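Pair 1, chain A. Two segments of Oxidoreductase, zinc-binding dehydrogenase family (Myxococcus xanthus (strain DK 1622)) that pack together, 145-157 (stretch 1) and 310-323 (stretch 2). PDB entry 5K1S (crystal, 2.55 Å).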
# COMPACT_ATOMS: atom_id res chain seq x y z
N PRO A 145 7.14 -23.98 19.89
CA PRO A 145 6.87 -24.80 18.70
C PRO A 145 7.96 -24.57 17.66
O PRO A 145 8.42 -23.45 17.46
CB PRO A 145 5.50 -24.28 18.22
CG PRO A 145 4.89 -23.62 19.41
CD PRO A 145 6.03 -23.06 20.19
N VAL A 146 8.37 -25.66 17.01
CA VAL A 146 9.46 -25.54 16.04
C VAL A 146 9.11 -24.52 14.97
O VAL A 146 10.00 -23.89 14.38
CB VAL A 146 9.79 -26.92 15.43
CG1 VAL A 146 10.32 -27.86 16.51
CG2 VAL A 146 8.58 -27.52 14.74
N GLY A 147 7.82 -24.32 14.71
CA GLY A 147 7.39 -23.37 13.70
C GLY A 147 7.70 -21.92 14.02
O GLY A 147 7.63 -21.08 13.11
N GLY A 148 8.05 -21.61 15.26
CA GLY A 148 8.35 -20.24 15.65
C GLY A 148 9.80 -20.00 16.03
O GLY A 148 10.09 -19.07 16.78
N LEU A 149 10.71 -20.82 15.52
CA LEU A 149 12.12 -20.74 15.86
C LEU A 149 12.95 -20.39 14.63
O LEU A 149 12.67 -20.86 13.53
CB LEU A 149 12.63 -22.06 16.46
CG LEU A 149 12.09 -22.45 17.84
CD1 LEU A 149 12.72 -23.77 18.28
CD2 LEU A 149 12.37 -21.36 18.88
N GLY A 150 13.97 -19.56 14.84
CA GLY A 150 14.97 -19.29 13.83
C GLY A 150 16.32 -19.81 14.27
O GLY A 150 16.55 -19.98 15.47
N ARG A 151 17.22 -20.08 13.33
CA ARG A 151 18.49 -20.73 13.62
C ARG A 151 19.59 -19.69 13.79
O ARG A 151 19.80 -18.84 12.92
CB ARG A 151 18.86 -21.72 12.52
CG ARG A 151 17.84 -22.82 12.37
CD ARG A 151 18.33 -23.94 11.48
NE ARG A 151 17.45 -25.10 11.56
CZ ARG A 151 17.52 -26.04 12.50
NH1 ARG A 151 18.44 -25.96 13.46
NH2 ARG A 151 16.67 -27.05 12.49
N VAL A 152 20.30 -19.77 14.92
CA VAL A 152 21.35 -18.82 15.25
C VAL A 152 22.68 -19.42 14.80
O VAL A 152 23.06 -20.49 15.30
CB VAL A 152 21.38 -18.52 16.76
CG1 VAL A 152 22.47 -17.51 17.09
CG2 VAL A 152 20.02 -18.01 17.21
N PRO A 153 23.41 -18.78 13.89
CA PRO A 153 24.74 -19.29 13.52
C PRO A 153 25.64 -19.39 14.74
O PRO A 153 25.56 -18.57 15.67
CB PRO A 153 25.26 -18.26 12.51
CG PRO A 153 24.04 -17.59 11.98
CD PRO A 153 23.06 -17.57 13.11
N ALA A 154 26.50 -20.40 14.74
CA ALA A 154 27.42 -20.60 15.86
C ALA A 154 28.33 -19.40 16.07
O ALA A 154 28.84 -19.20 17.18
CB ALA A 154 28.25 -21.85 15.64
N SER A 155 28.54 -18.59 15.03
CA SER A 155 29.42 -17.43 15.12
C SER A 155 28.76 -16.21 15.74
O SER A 155 29.42 -15.18 15.89
CB SER A 155 29.93 -17.07 13.72
OG SER A 155 30.80 -15.95 13.76
N LEU A 156 27.48 -16.31 16.13
CA LEU A 156 26.73 -15.15 16.60
C LEU A 156 26.51 -15.25 18.10
O LEU A 156 25.87 -16.21 18.55
CB LEU A 156 25.39 -15.06 15.87
CG LEU A 156 24.56 -13.80 16.09
CD1 LEU A 156 25.30 -12.56 15.62
CD2 LEU A 156 23.23 -13.92 15.36
N PRO A 157 27.01 -14.32 18.91
CA PRO A 157 26.75 -14.39 20.35
C PRO A 157 25.28 -14.22 20.68
O PRO A 157 24.49 -13.70 19.88
CB PRO A 157 27.58 -13.23 20.92
CG PRO A 157 27.77 -12.30 19.78
CD PRO A 157 27.85 -13.16 18.56
N THR A 310 8.79 -13.67 9.50
CA THR A 310 8.57 -15.08 9.21
C THR A 310 9.78 -15.91 9.64
O THR A 310 10.86 -15.38 9.93
CB THR A 310 8.29 -15.30 7.72
OG1 THR A 310 9.45 -14.96 6.95
CG2 THR A 310 7.11 -14.45 7.27
N GLN A 311 9.59 -17.22 9.66
CA GLN A 311 10.66 -18.13 10.05
C GLN A 311 11.84 -18.03 9.08
O GLN A 311 13.00 -18.11 9.49
CB GLN A 311 10.13 -19.56 10.10
CG GLN A 311 11.02 -20.54 10.84
CD GLN A 311 10.36 -21.89 11.04
OE1 GLN A 311 9.65 -22.38 10.16
NE2 GLN A 311 10.59 -22.50 12.20
N ALA A 312 11.55 -17.84 7.79
CA ALA A 312 12.62 -17.71 6.81
C ALA A 312 13.34 -16.37 6.95
O ALA A 312 14.57 -16.31 6.86
CB ALA A 312 12.05 -17.86 5.40
N GLU A 313 12.59 -15.29 7.17
CA GLU A 313 13.20 -13.98 7.30
C GLU A 313 14.12 -13.91 8.51
O GLU A 313 15.19 -13.29 8.46
CB GLU A 313 12.12 -12.90 7.38
CG GLU A 313 11.28 -12.77 6.12
CD GLU A 313 9.93 -12.13 6.38
OE1 GLU A 313 9.63 -11.82 7.55
OE2 GLU A 313 9.17 -11.95 5.41
N LEU A 314 13.71 -14.53 9.62
CA LEU A 314 14.56 -14.53 10.81
C LEU A 314 15.83 -15.33 10.57
O LEU A 314 16.92 -14.91 10.96
CB LEU A 314 13.80 -15.08 12.01
CG LEU A 314 14.60 -15.18 13.31
CD1 LEU A 314 15.18 -13.82 13.71
CD2 LEU A 314 13.75 -15.74 14.44
N ASP A 315 15.71 -16.50 9.93
CA ASP A 315 16.90 -17.27 9.57
C ASP A 315 17.85 -16.42 8.74
O ASP A 315 19.07 -16.44 8.95
CB ASP A 315 16.51 -18.53 8.80
CG ASP A 315 15.90 -19.60 9.70
OD1 ASP A 315 16.23 -19.63 10.91
OD2 ASP A 315 15.09 -20.40 9.20
N GLU A 316 17.31 -15.65 7.79
CA GLU A 316 18.15 -14.78 6.97
C GLU A 316 18.69 -13.61 7.78
O GLU A 316 19.87 -13.26 7.66
CB GLU A 316 17.35 -14.28 5.77
CG GLU A 316 18.13 -13.37 4.83
CD GLU A 316 19.31 -14.08 4.18
OE1 GLU A 316 19.42 -15.31 4.32
OE2 GLU A 316 20.12 -13.39 3.53
N ALA A 317 17.85 -13.00 8.62
CA ALA A 317 18.30 -11.89 9.45
C ALA A 317 19.42 -12.33 10.38
O ALA A 317 20.45 -11.66 10.51
CB ALA A 317 17.13 -11.32 10.24
N LEU A 318 19.23 -13.47 11.06
CA LEU A 318 20.28 -14.00 11.93
C LEU A 318 21.56 -14.25 11.14
O LEU A 318 22.66 -14.00 11.64
CB LEU A 318 19.80 -15.28 12.60
CG LEU A 318 18.64 -15.11 13.59
CD1 LEU A 318 18.04 -16.46 13.96
CD2 LEU A 318 19.10 -14.37 14.84
N ARG A 319 21.44 -14.74 9.91
CA ARG A 319 22.62 -14.98 9.09
C ARG A 319 23.33 -13.67 8.76
O ARG A 319 24.56 -13.61 8.76
CB ARG A 319 22.23 -15.72 7.81
CG ARG A 319 23.42 -16.22 7.01
CD ARG A 319 23.00 -16.72 5.63
NE ARG A 319 22.45 -15.65 4.81
CZ ARG A 319 23.19 -14.71 4.22
NH1 ARG A 319 24.50 -14.70 4.36
NH2 ARG A 319 22.60 -13.77 3.48
N LEU A 320 22.56 -12.62 8.47
CA LEU A 320 23.17 -11.34 8.12
C LEU A 320 23.96 -10.75 9.28
O LEU A 320 24.98 -10.09 9.06
CB LEU A 320 22.09 -10.36 7.65
CG LEU A 320 21.45 -10.68 6.30
CD1 LEU A 320 20.20 -9.85 6.09
CD2 LEU A 320 22.44 -10.45 5.17
N THR A 321 23.51 -10.98 10.51
CA THR A 321 24.24 -10.45 11.67
C THR A 321 25.53 -11.22 11.90
O THR A 321 26.56 -10.63 12.24
CB THR A 321 23.36 -10.50 12.91
OG1 THR A 321 22.08 -9.92 12.63
CG2 THR A 321 24.01 -9.74 14.06
N ALA A 322 25.50 -12.55 11.72
CA ALA A 322 26.70 -13.35 11.92
C ALA A 322 27.77 -13.01 10.88
O ALA A 322 28.96 -13.02 11.19
CB ALA A 322 26.35 -14.83 11.86
N THR A 323 27.35 -12.70 9.65
CA THR A 323 28.31 -12.38 8.60
C THR A 323 28.81 -10.94 8.70
O THR A 323 29.94 -10.65 8.30
CB THR A 323 27.69 -12.60 7.22
OG1 THR A 323 26.53 -11.77 7.07
CG2 THR A 323 27.29 -14.06 7.04

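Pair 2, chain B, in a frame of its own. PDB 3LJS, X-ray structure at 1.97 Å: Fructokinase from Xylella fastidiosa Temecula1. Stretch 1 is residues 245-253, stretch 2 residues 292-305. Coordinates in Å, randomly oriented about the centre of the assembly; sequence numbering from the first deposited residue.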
# COMPACT_ATOMS: atom_id res chain seq x y z
N GLY B 245 -9.38 11.55 -40.10
CA GLY B 245 -10.26 10.45 -40.46
C GLY B 245 -10.65 9.60 -39.27
O GLY B 245 -10.49 10.01 -38.11
N GLU B 246 -11.13 8.39 -39.56
CA GLU B 246 -11.57 7.44 -38.54
C GLU B 246 -10.72 6.17 -38.55
O GLU B 246 -10.08 5.82 -39.55
CB GLU B 246 -13.02 7.03 -38.78
CG GLU B 246 -13.98 8.18 -39.03
CD GLU B 246 -13.97 9.19 -37.91
OE1 GLU B 246 -13.98 8.78 -36.73
OE2 GLU B 246 -13.95 10.41 -38.22
N VAL B 247 -10.72 5.47 -37.42
CA VAL B 247 -9.98 4.22 -37.29
C VAL B 247 -11.00 3.09 -37.28
O VAL B 247 -12.03 3.18 -36.62
CB VAL B 247 -9.17 4.17 -35.97
CG1 VAL B 247 -8.58 2.78 -35.77
CG2 VAL B 247 -8.06 5.21 -36.00
N PRO B 248 -10.72 2.02 -38.04
CA PRO B 248 -11.64 0.87 -38.09
C PRO B 248 -11.71 0.23 -36.70
O PRO B 248 -10.68 0.10 -36.04
CB PRO B 248 -10.99 -0.06 -39.12
CG PRO B 248 -10.22 0.89 -40.00
CD PRO B 248 -9.62 1.84 -39.00
N THR B 249 -12.90 -0.17 -36.26
CA THR B 249 -13.04 -0.78 -34.95
C THR B 249 -13.45 -2.25 -35.04
O THR B 249 -13.76 -2.75 -36.12
CB THR B 249 -14.09 -0.04 -34.09
OG1 THR B 249 -14.39 1.23 -34.68
CG2 THR B 249 -13.56 0.19 -32.68
N PHE B 250 -13.44 -2.94 -33.90
CA PHE B 250 -13.81 -4.35 -33.85
C PHE B 250 -14.78 -4.66 -32.71
O PHE B 250 -14.73 -4.04 -31.65
CB PHE B 250 -12.55 -5.21 -33.71
CG PHE B 250 -11.68 -5.22 -34.93
CD1 PHE B 250 -11.96 -6.08 -35.99
CD2 PHE B 250 -10.61 -4.34 -35.05
CE1 PHE B 250 -11.19 -6.06 -37.15
CE2 PHE B 250 -9.83 -4.31 -36.20
CZ PHE B 250 -10.11 -5.17 -37.25
N ARG B 251 -15.66 -5.62 -32.96
CA ARG B 251 -16.66 -6.05 -31.98
C ARG B 251 -16.36 -7.47 -31.51
O ARG B 251 -16.66 -8.44 -32.21
CB ARG B 251 -18.07 -5.96 -32.61
CG ARG B 251 -18.20 -6.57 -34.02
CD ARG B 251 -18.64 -8.03 -33.99
NE ARG B 251 -18.52 -8.70 -35.29
CZ ARG B 251 -19.34 -8.51 -36.32
NH1 ARG B 251 -20.36 -7.67 -36.23
NH2 ARG B 251 -19.14 -9.17 -37.46
N VAL B 252 -15.75 -7.61 -30.34
CA VAL B 252 -15.39 -8.93 -29.83
C VAL B 252 -15.86 -9.21 -28.39
O VAL B 252 -15.29 -10.06 -27.70
CB VAL B 252 -13.86 -9.16 -29.94
CG1 VAL B 252 -13.49 -10.59 -29.55
CG2 VAL B 252 -13.39 -8.88 -31.36
N GLN B 253 -16.90 -8.51 -27.95
CA GLN B 253 -17.43 -8.72 -26.60
C GLN B 253 -16.42 -8.36 -25.51
O GLN B 253 -15.28 -8.82 -25.53
CB GLN B 253 -17.86 -10.18 -26.43
CG GLN B 253 -18.21 -10.61 -25.01
CD GLN B 253 -19.50 -9.99 -24.50
OE1 GLN B 253 -19.62 -8.77 -24.37
NE2 GLN B 253 -20.47 -10.84 -24.19
N ILE B 292 -2.18 4.99 -42.78
CA ILE B 292 -2.68 5.34 -41.46
C ILE B 292 -3.85 4.42 -41.09
O ILE B 292 -3.86 3.82 -40.02
CB ILE B 292 -3.15 6.81 -41.40
CG1 ILE B 292 -1.95 7.74 -41.61
CG2 ILE B 292 -3.82 7.11 -40.04
CD1 ILE B 292 -2.32 9.22 -41.68
N VAL B 293 -4.83 4.32 -41.98
CA VAL B 293 -5.99 3.47 -41.73
C VAL B 293 -5.59 2.00 -41.57
O VAL B 293 -6.10 1.30 -40.70
CB VAL B 293 -7.03 3.59 -42.88
CG1 VAL B 293 -8.13 2.56 -42.71
CG2 VAL B 293 -7.62 5.00 -42.89
N SER B 294 -4.68 1.54 -42.42
CA SER B 294 -4.23 0.15 -42.34
C SER B 294 -3.57 -0.15 -41.00
O SER B 294 -3.86 -1.16 -40.36
CB SER B 294 -3.25 -0.15 -43.47
OG SER B 294 -2.66 -1.43 -43.28
N THR B 295 -2.67 0.73 -40.58
CA THR B 295 -1.96 0.54 -39.32
C THR B 295 -2.84 0.67 -38.09
O THR B 295 -2.72 -0.11 -37.14
CB THR B 295 -0.79 1.53 -39.20
OG1 THR B 295 0.23 1.16 -40.13
CG2 THR B 295 -0.22 1.53 -37.78
N LEU B 296 -3.74 1.65 -38.09
CA LEU B 296 -4.61 1.82 -36.94
C LEU B 296 -5.64 0.69 -36.86
O LEU B 296 -6.15 0.40 -35.77
CB LEU B 296 -5.28 3.19 -36.97
CG LEU B 296 -4.23 4.32 -36.92
CD1 LEU B 296 -4.92 5.67 -36.93
CD2 LEU B 296 -3.36 4.17 -35.66
N ARG B 297 -5.95 0.05 -37.98
CA ARG B 297 -6.89 -1.07 -37.95
C ARG B 297 -6.24 -2.19 -37.13
O ARG B 297 -6.89 -2.87 -36.35
CB ARG B 297 -7.21 -1.59 -39.35
CG ARG B 297 -7.95 -2.93 -39.32
CD ARG B 297 -8.20 -3.51 -40.71
NE ARG B 297 -9.13 -2.68 -41.48
CZ ARG B 297 -8.78 -1.91 -42.51
NH1 ARG B 297 -7.51 -1.86 -42.91
NH2 ARG B 297 -9.69 -1.18 -43.13
N PHE B 298 -4.94 -2.38 -37.35
CA PHE B 298 -4.18 -3.39 -36.62
C PHE B 298 -4.22 -3.07 -35.13
O PHE B 298 -4.50 -3.94 -34.30
CB PHE B 298 -2.72 -3.39 -37.09
CG PHE B 298 -1.86 -4.42 -36.41
CD1 PHE B 298 -1.71 -5.69 -36.95
CD2 PHE B 298 -1.21 -4.12 -35.21
CE1 PHE B 298 -0.93 -6.66 -36.31
CE2 PHE B 298 -0.43 -5.07 -34.56
CZ PHE B 298 -0.28 -6.35 -35.11
N ALA B 299 -3.93 -1.82 -34.80
CA ALA B 299 -3.93 -1.38 -33.40
C ALA B 299 -5.29 -1.64 -32.74
O ALA B 299 -5.36 -2.09 -31.59
CB ALA B 299 -3.58 0.10 -33.32
N ALA B 300 -6.36 -1.36 -33.47
CA ALA B 300 -7.71 -1.58 -32.95
C ALA B 300 -7.95 -3.07 -32.70
O ALA B 300 -8.60 -3.45 -31.73
CB ALA B 300 -8.75 -1.04 -33.93
N ALA B 301 -7.41 -3.91 -33.58
CA ALA B 301 -7.58 -5.35 -33.44
C ALA B 301 -6.89 -5.84 -32.17
O ALA B 301 -7.41 -6.69 -31.46
CB ALA B 301 -7.02 -6.08 -34.66
N VAL B 302 -5.70 -5.30 -31.88
CA VAL B 302 -4.97 -5.67 -30.68
C VAL B 302 -5.79 -5.27 -29.44
O VAL B 302 -5.96 -6.05 -28.50
CB VAL B 302 -3.59 -4.96 -30.62
CG1 VAL B 302 -2.88 -5.29 -29.30
CG2 VAL B 302 -2.72 -5.39 -31.80
N GLY B 303 -6.31 -4.04 -29.46
CA GLY B 303 -7.10 -3.56 -28.34
C GLY B 303 -8.35 -4.38 -28.13
O GLY B 303 -8.77 -4.61 -27.00
N ALA B 304 -8.96 -4.84 -29.22
CA ALA B 304 -10.18 -5.63 -29.14
C ALA B 304 -9.94 -7.03 -28.58
O ALA B 304 -10.82 -7.60 -27.93
CB ALA B 304 -10.83 -5.72 -30.53
N LEU B 305 -8.75 -7.58 -28.81
CA LEU B 305 -8.42 -8.92 -28.34
C LEU B 305 -7.86 -8.97 -26.93
O LEU B 305 -7.92 -10.01 -26.27
CB LEU B 305 -7.43 -9.59 -29.29
CG LEU B 305 -7.97 -10.02 -30.66
CD1 LEU B 305 -6.82 -10.37 -31.59
CD2 LEU B 305 -8.91 -11.21 -30.48

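An extended segment lies along a helix in both pairs, and the two arrangements superpose with an RMSD of 0.9 Å over 14 central residues. In pair 1 the strand 149-151 runs at 33° to the helix 311-323, and the axes approach to 6.9 Å; the segment then enters a type I turn from Pro153(A) to Leu156(A). In pair 2 a largely loop-like segment, 245-253, follows the helix 292-305. The buried surfaces are similar, 606 and 550 Å², but pair 1 combines hydrogen bonds with apolar packing, whereas pair 2 has no hydrogen bond across the stretches.

Gly150(A) matches Val247(B), and Leu314(A) matches Leu296(B). In pair 1 the glycine lets the helix side chains close directly on the backbone: Gly150(A) CA lies 3.8 Å from Leu314(A) CD2, and an ideal CB there would clash with that same methyl. In pair 2 the valine supplies the bulk, Val247(B) CG2 lying 3.3 Å from Leu296(B) CD1. The two leucines differ in rotamer, t,p in Leu314(A) and m,t in Leu296(B).

Arg151(A) matches Pro248(B), and Asp315(A) matches Arg297(B). Asp315(A) OD1 accepts from Arg151(A) N at 2.7 Å, tying helix to strand through the main chain. Proline has no amide hydrogen to offer; instead Pro248(B) CG packs over one face of the Arg297(B) guanidinium, 3.8 Å from NH2, and also lies 3.8 Å from Val293(B) CG1.

Leu318(A) matches Ala300(B), both pointing toward the segment. The longer side chain of Leu318(A) brings CD1 to 3.1 Å from Arg151(A) O and 4.1 Å from Val152(A) CG2. Ala300(B) CB alone reaches Pro248(B) O at 3.1 Å; that oxygen is buried without a hydrogen-bonding partner.

Pro153(A) matches Phe250(B) most closely among the segment positions, with CA atoms 0.4 Å apart, and both side chains start toward the helix. The compact ring of Pro153(A) places CG 3.6 Å from Ala322(A) CB and CD 4.0 Å from Leu318(A) CB. Phe250(B) spreads farther along the helix: CB touches Ala304(B) CB at 3.7 Å, CE2 touches Ala301(B) CB at 3.7 Å, and Arg297(B) O lies at the ring edge, 3.3 Å from CE2.

Ala322(A) matches Ala304(B), so both helices present a small methyl here. Ser155(A), which matches Val252(B), approaches Ala322(A) O only to 4.3 Å through OG, while Val252(B) CG2 packs 4.2 Å from Ala304(B) CB, although this valine is poorly ordered.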